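CurJ (Moorea producens 3L, PDB 5TZ6) is a polyketide synthase dehydratase that probably carries out a vinylogous dehydration during curacin biosynthesis, held here as an inactive mutant with a hydroxy-acid ligand. Local coordinates at residues A[6-9]-A[10-14]; A[298-302]-A[303-307]. The protein carries 1 engineered substitution. All coordinates share one frame; numbering follows the deposited sequence.

The two contacts sit near opposite ends of the modelled chain. Contact 1 (6-9 with 10-14) is the first modelled turn, leading into strand 14-16. Contact 2 (298-302 with 303-307) closes the modelled chain, where strand 288-300 passes into the short helix 302-305. Their centres are 31 Å apart and their nearest atoms about 18 Å, so they do not touch. Polyketide synthase dehydratases have a double hotdog fold. Contact 1 probably belongs to the first hotdog and packs on helix 51-65. Contact 2 probably ends the second hotdog, yet rests on strands 41-43 and 46-49, probably of the first. Only contact 2 borders the bound ligand, through P302 and L305.

Contact 1. Residues A[6-9]-A[10-14]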
ATOM      1  N   THR A   6      -3.016 -13.689   2.161  1.00161.12           N
ATOM      2  CA  THR A   6      -2.356 -12.715   1.300  1.00162.39           C
ATOM      3  C   THR A   6      -1.303 -11.927   2.080  1.00150.32           C
ATOM      4  O   THR A   6      -1.528 -10.787   2.489  1.00145.83           O
ATOM      5  CB  THR A   6      -3.372 -11.748   0.665  1.00166.94           C
ATOM      6  OG1 THR A   6      -4.330 -11.342   1.649  1.00168.92           O
ATOM      7  CG2 THR A   6      -4.095 -12.424  -0.493  1.00168.18           C
ATOM      8  N   LYS A   7      -0.147 -12.558   2.272  1.00139.93           N
ATOM      9  CA  LYS A   7       0.984 -11.977   2.984  1.00128.44           C
ATOM     10  C   LYS A   7       2.208 -12.087   2.088  1.00120.53           C
ATOM     11  O   LYS A   7       2.622 -13.197   1.740  1.00118.96           O
ATOM     12  CB  LYS A   7       1.223 -12.715   4.308  1.00125.83           C
ATOM     13  CG  LYS A   7       1.839 -11.908   5.441  1.00113.36           C
ATOM     14  CD  LYS A   7       1.820 -12.745   6.719  1.00115.58           C
ATOM     15  CE  LYS A   7       2.406 -12.018   7.917  1.00112.53           C
ATOM     16  NZ  LYS A   7       2.296 -12.845   9.155  1.00111.03           N
ATOM     17  N   LEU A   8       2.785 -10.943   1.712  1.00108.20           N
ATOM     18  CA  LEU A   8       3.923 -10.974   0.798  1.00103.86           C
ATOM     19  C   LEU A   8       5.131 -11.642   1.443  1.00 99.88           C
ATOM     20  O   LEU A   8       5.894 -12.342   0.766  1.00102.14           O
ATOM     21  CB  LEU A   8       4.279  -9.556   0.344  1.00 91.68           C
ATOM     22  CG  LEU A   8       3.152  -8.732  -0.284  1.00 85.09           C
ATOM     23  CD1 LEU A   8       3.635  -7.334  -0.649  1.00 81.85           C
ATOM     24  CD2 LEU A   8       2.574  -9.440  -1.504  1.00 78.03           C
ATOM     25  N   HIS A   9       5.303 -11.455   2.751  1.00 92.44           N
ATOM     26  CA  HIS A   9       6.442 -11.953   3.503  1.00 90.54           C
ATOM     27  C   HIS A   9       6.011 -11.909   4.956  1.00 92.74           C
ATOM     28  O   HIS A   9       5.356 -10.937   5.355  1.00 97.15           O
ATOM     29  CB  HIS A   9       7.684 -11.083   3.265  1.00 84.12           C
ATOM     30  CG  HIS A   9       8.965 -11.684   3.761  1.00 85.07           C
ATOM     31  ND1 HIS A   9       9.272 -11.793   5.101  1.00 74.00           N
ATOM     32  CD2 HIS A   9      10.027 -12.191   3.091  1.00 87.74           C
ATOM     33  CE1 HIS A   9      10.464 -12.350   5.235  1.00 68.35           C
ATOM     34  NE2 HIS A   9      10.942 -12.601   4.030  1.00 85.45           N
ATOM     35  N   PRO A  10       6.336 -12.917   5.770  1.00 92.15           N
ATOM     36  CA  PRO A  10       5.838 -12.925   7.157  1.00 90.55           C
ATOM     37  C   PRO A  10       6.071 -11.605   7.883  1.00 79.82           C
ATOM     38  O   PRO A  10       5.379 -11.296   8.859  1.00 81.82           O
ATOM     39  CB  PRO A  10       6.612 -14.083   7.813  1.00 87.72           C
ATOM     40  CG  PRO A  10       7.656 -14.522   6.799  1.00 91.93           C
ATOM     41  CD  PRO A  10       7.132 -14.115   5.456  1.00 90.09           C
ATOM     42  N   LEU A  11       7.024 -10.808   7.400  1.00 70.92           N
ATOM     43  CA  LEU A  11       7.348  -9.521   7.997  1.00 75.79           C
ATOM     44  C   LEU A  11       6.753  -8.338   7.243  1.00 79.43           C
ATOM     45  O   LEU A  11       6.904  -7.200   7.694  1.00 85.25           O
ATOM     46  CB  LEU A  11       8.867  -9.350   8.067  1.00 69.16           C
ATOM     47  CG  LEU A  11       9.619 -10.260   9.029  1.00 72.17           C
ATOM     48  CD1 LEU A  11      11.111 -10.004   8.919  1.00 74.81           C
ATOM     49  CD2 LEU A  11       9.129 -10.055  10.459  1.00 72.62           C
ATOM     50  N   ILE A  12       6.086  -8.569   6.114  1.00 69.82           N
ATOM     51  CA  ILE A  12       5.653  -7.484   5.238  1.00 67.99           C
ATOM     52  C   ILE A  12       4.236  -7.779   4.774  1.00 66.89           C
ATOM     53  O   ILE A  12       4.002  -8.775   4.081  1.00 65.42           O
ATOM     54  CB  ILE A  12       6.590  -7.307   4.030  1.00 65.10           C
ATOM     55  CG1 ILE A  12       7.948  -6.786   4.495  1.00 63.96           C
ATOM     56  CG2 ILE A  12       5.969  -6.370   3.002  1.00 61.15           C
ATOM     57  CD1 ILE A  12       8.975  -6.700   3.394  1.00 67.00           C
ATOM     58  N   ASN A  13       3.293  -6.911   5.138  1.00 63.49           N
ATOM     59  CA  ASN A  13       1.909  -7.150   4.752  1.00 71.79           C
ATOM     60  C   ASN A  13       1.642  -6.711   3.318  1.00 75.10           C
ATOM     61  O   ASN A  13       1.088  -7.480   2.525  1.00 74.20           O
ATOM     62  CB  ASN A  13       0.963  -6.447   5.729  1.00 82.45           C
ATOM     63  CG  ASN A  13       0.947  -7.111   7.100  1.00 96.41           C
ATOM     64  OD1 ASN A  13       1.861  -6.925   7.907  1.00 96.62           O
ATOM     65  ND2 ASN A  13      -0.091  -7.902   7.362  1.00 96.95           N
ATOM     66  N   GLN A  14       2.032  -5.494   2.946  1.00 77.53           N
ATOM     67  CA  GLN A  14       1.772  -5.065   1.578  1.00 84.41           C
ATOM     68  C   GLN A  14       2.928  -4.225   1.064  1.00 76.43           C
ATOM     69  O   GLN A  14       3.697  -3.648   1.831  1.00 69.14           O
ATOM     70  CB  GLN A  14       0.460  -4.280   1.434  1.00 93.01           C
ATOM     71  CG  GLN A  14       0.503  -2.855   1.942  1.00103.82           C
ATOM     72  CD  GLN A  14      -0.790  -2.106   1.670  1.00117.77           C
ATOM     73  OE1 GLN A  14      -0.785  -1.043   1.046  1.00114.08           O
ATOM     74  NE2 GLN A  14      -1.907  -2.668   2.121  1.00124.02           N
TER
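A type I beta turn from H9 to I12 reverses the chain here, with P10 and L11 at its corners. H9 and I12 close it as an antiparallel hydrogen-bonded pair. I12 N gives a nearly straight bond to H9 O (2.6 Å, 172°), but from above the carbonyl plane and off the lone pairs. The return bond from H9 N to I12 O is longer, at 3.3 Å, and more bent, yet it lies in the carbonyl plane on a lone pair. H9 CG stands anti to the backbone N (chi1 -168°), beside the carbonyl carbon, which brings the ring next to P10. L11 N lies near the H9 ring plane, 3.4 Å from H9 ND1, at best a weak and doubtful bond, since the placing of L11 N is uncertain. H9 NE2 is hydrogen-bonded to Q212 OE1, which fixes the outer end of the ring. K7 runs extended alongside the turn, with K7 CE 3.2 Å from P10 O. L8 reaches over the second arm, with L8 CD1 3.6 Å from Q14 C and 4.4 Å from I12 CG2. H9 and I12 both pack on A60 of helix 51-65. Beyond the turn, N13 and Q14 both face E27 of strand 24-30 in a classic beta bulge, and Q14 packs on F16 of the second subunit. The whole is typical of a type I beta turn closed by a single antiparallel bridge, here leading into strand 14-16.

Contact 2. Residues A[298-302]-A[303-307]; sequences RKANP and KILLM
N301 holds CG anti to its own nitrogen (chi1 -174°), and a chi2 of -38° turns OD1 toward the start of the helix. There N301 OD1 accepts from K303 N at 2.9 Å, with the donor tilted 24° from the amide carbonyl plane. This is an N-cap bond. It satisfies an N-H of the first turn that has no earlier helical carbonyl to pair with. N301 OD1 also lies 3.1 Å from K303 CB, and the two side chains run side by side in the same direction. The N301 carbonyl serves the same turn: N301 O takes I304 N at 2.8 Å and, weakly, L305 N at 3.5 Å. N301 CB also rests against I304 CG1. One residue on, P302 O accepts L306 N at 3.0 Å, and L306 CG packs close to the same oxygen. A300 CB meets L305 CD1 at 3.8 Å, an apolar link from the strand end to the helix. L305 lines the ligand pocket, and P302 also touches the ligand. One residue, N301, joins strand 288-300 to helix 302-305, with L305 against V241 of strand 239-250, P302 and L306 on V43 of strand 41-43, and L306 also on V48 of strand 46-49.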
ATOM      1  N   ARG A 298      27.745   0.402  21.214  1.00 45.27           N
ATOM      2  CA  ARG A 298      28.169   1.428  22.156  1.00 58.97           C
ATOM      3  C   ARG A 298      27.541   1.174  23.511  1.00 55.04           C
ATOM      4  O   ARG A 298      26.366   0.799  23.598  1.00 54.22           O
ATOM      5  CB  ARG A 298      27.803   2.830  21.677  1.00 63.23           C
ATOM      6  CG  ARG A 298      28.542   3.248  20.438  1.00 55.81           C
ATOM      7  CD  ARG A 298      28.449   4.737  20.222  1.00 63.82           C
ATOM      8  NE  ARG A 298      29.115   5.140  18.992  1.00 68.63           N
ATOM      9  CZ  ARG A 298      29.110   6.379  18.521  1.00 70.98           C
ATOM     10  NH1 ARG A 298      28.476   7.338  19.181  1.00 72.81           N
ATOM     11  NH2 ARG A 298      29.740   6.660  17.391  1.00 75.55           N
ATOM     12  N   LYS A 299      28.328   1.396  24.563  1.00 65.00           N
ATOM     13  CA  LYS A 299      27.832   1.248  25.923  1.00 68.24           C
ATOM     14  C   LYS A 299      26.612   2.133  26.123  1.00 67.43           C
ATOM     15  O   LYS A 299      26.601   3.296  25.710  1.00 70.99           O
ATOM     16  CB  LYS A 299      28.923   1.633  26.920  1.00 73.92           C
ATOM     17  CG  LYS A 299      29.979   0.571  27.152  1.00 86.48           C
ATOM     18  CD  LYS A 299      29.814  -0.085  28.511  1.00 97.05           C
ATOM     19  CE  LYS A 299      31.084  -0.810  28.934  1.00108.50           C
ATOM     20  NZ  LYS A 299      30.938  -1.446  30.274  1.00112.47           N
ATOM     21  N   ALA A 300      25.577   1.580  26.744  1.00 56.79           N
ATOM     22  CA  ALA A 300      24.375   2.361  26.983  1.00 57.31           C
ATOM     23  C   ALA A 300      23.501   1.657  28.008  1.00 62.80           C
ATOM     24  O   ALA A 300      23.584   0.441  28.198  1.00 74.23           O
ATOM     25  CB  ALA A 300      23.595   2.597  25.687  1.00 53.85           C
ATOM     26  N   ASN A 301      22.670   2.448  28.670  1.00 64.98           N
ATOM     27  CA  ASN A 301      21.643   1.913  29.544  1.00 61.85           C
ATOM     28  C   ASN A 301      20.386   1.689  28.720  1.00 56.34           C
ATOM     29  O   ASN A 301      19.811   2.665  28.219  1.00 67.14           O
ATOM     30  CB  ASN A 301      21.361   2.872  30.685  1.00 50.69           C
ATOM     31  CG  ASN A 301      20.405   2.297  31.715  1.00 70.37           C
ATOM     32  OD1 ASN A 301      19.452   1.591  31.375  1.00 66.81           O
ATOM     33  ND2 ASN A 301      20.650   2.608  32.985  1.00 66.23           N
ATOM     34  N   PRO A 302      19.926   0.449  28.545  1.00 54.30           N
ATOM     35  CA  PRO A 302      18.768   0.226  27.665  1.00 50.44           C
ATOM     36  C   PRO A 302      17.549   1.025  28.072  1.00 51.56           C
ATOM     37  O   PRO A 302      16.714   1.355  27.208  1.00 57.12           O
ATOM     38  CB  PRO A 302      18.525  -1.285  27.786  1.00 55.83           C
ATOM     39  CG  PRO A 302      19.871  -1.845  28.153  1.00 55.77           C
ATOM     40  CD  PRO A 302      20.468  -0.812  29.079  1.00 56.87           C
ATOM     41  N   LYS A 303      17.447   1.394  29.351  1.00 54.64           N
ATOM     42  CA  LYS A 303      16.353   2.257  29.778  1.00 64.70           C
ATOM     43  C   LYS A 303      16.328   3.544  28.969  1.00 72.86           C
ATOM     44  O   LYS A 303      15.259   3.992  28.534  1.00 65.27           O
ATOM     45  CB  LYS A 303      16.478   2.591  31.264  1.00 59.28           C
ATOM     46  CG  LYS A 303      15.333   3.473  31.742  1.00 68.33           C
ATOM     47  CD  LYS A 303      15.626   4.200  33.050  1.00 77.02           C
ATOM     48  CE  LYS A 303      15.819   3.259  34.219  1.00 84.15           C
ATOM     49  NZ  LYS A 303      16.009   4.024  35.491  1.00 92.09           N
ATOM     50  N   ILE A 304      17.498   4.152  28.745  1.00 79.67           N
ATOM     51  CA  ILE A 304      17.522   5.450  28.082  1.00 89.33           C
ATOM     52  C   ILE A 304      17.226   5.297  26.600  1.00 83.85           C
ATOM     53  O   ILE A 304      16.628   6.189  25.985  1.00 90.53           O
ATOM     54  CB  ILE A 304      18.866   6.162  28.325  1.00 94.55           C
ATOM     55  CG1 ILE A 304      19.333   5.956  29.769  1.00 90.02           C
ATOM     56  CG2 ILE A 304      18.741   7.651  28.016  1.00100.15           C
ATOM     57  CD1 ILE A 304      18.412   6.566  30.806  1.00 87.77           C
ATOM     58  N   LEU A 305      17.615   4.169  26.001  1.00 74.63           N
ATOM     59  CA  LEU A 305      17.214   3.909  24.626  1.00 68.93           C
ATOM     60  C   LEU A 305      15.704   3.800  24.511  1.00 75.31           C
ATOM     61  O   LEU A 305      15.130   4.208  23.496  1.00 82.93           O
ATOM     62  CB  LEU A 305      17.883   2.644  24.090  1.00 68.79           C
ATOM     63  CG  LEU A 305      19.235   2.840  23.394  1.00 73.78           C
ATOM     64  CD1 LEU A 305      20.200   3.645  24.257  1.00 71.11           C
ATOM     65  CD2 LEU A 305      19.841   1.492  23.013  1.00 70.72           C
ATOM     66  N   LEU A 306      15.039   3.254  25.532  1.00 79.06           N
ATOM     67  CA  LEU A 306      13.612   2.990  25.391  1.00 96.30           C
ATOM     68  C   LEU A 306      12.745   4.239  25.516  1.00115.11           C
ATOM     69  O   LEU A 306      11.519   4.120  25.411  1.00113.06           O
ATOM     70  CB  LEU A 306      13.165   1.951  26.416  1.00101.05           C
ATOM     71  CG  LEU A 306      13.886   0.621  26.232  1.00105.35           C
ATOM     72  CD1 LEU A 306      13.184  -0.478  27.013  1.00108.21           C
ATOM     73  CD2 LEU A 306      13.974   0.288  24.746  1.00 99.19           C
ATOM     74  N   MET A 307      13.345   5.406  25.757  1.00118.14           N
ATOM     75  CA  MET A 307      12.680   6.717  25.704  1.00132.96           C
ATOM     76  C   MET A 307      13.274   7.662  26.745  1.00138.16           C
ATOM     77  O   MET A 307      14.442   8.046  26.658  1.00134.21           O
ATOM     78  CB  MET A 307      11.162   6.609  25.905  1.00147.96           C
ATOM     79  CG  MET A 307      10.364   6.599  24.596  1.00157.20           C
ATOM     80  SD  MET A 307       8.600   6.942  24.786  1.00168.46           S
ATOM     81  CE  MET A 307       8.034   6.772  23.094  1.00167.68           C
TER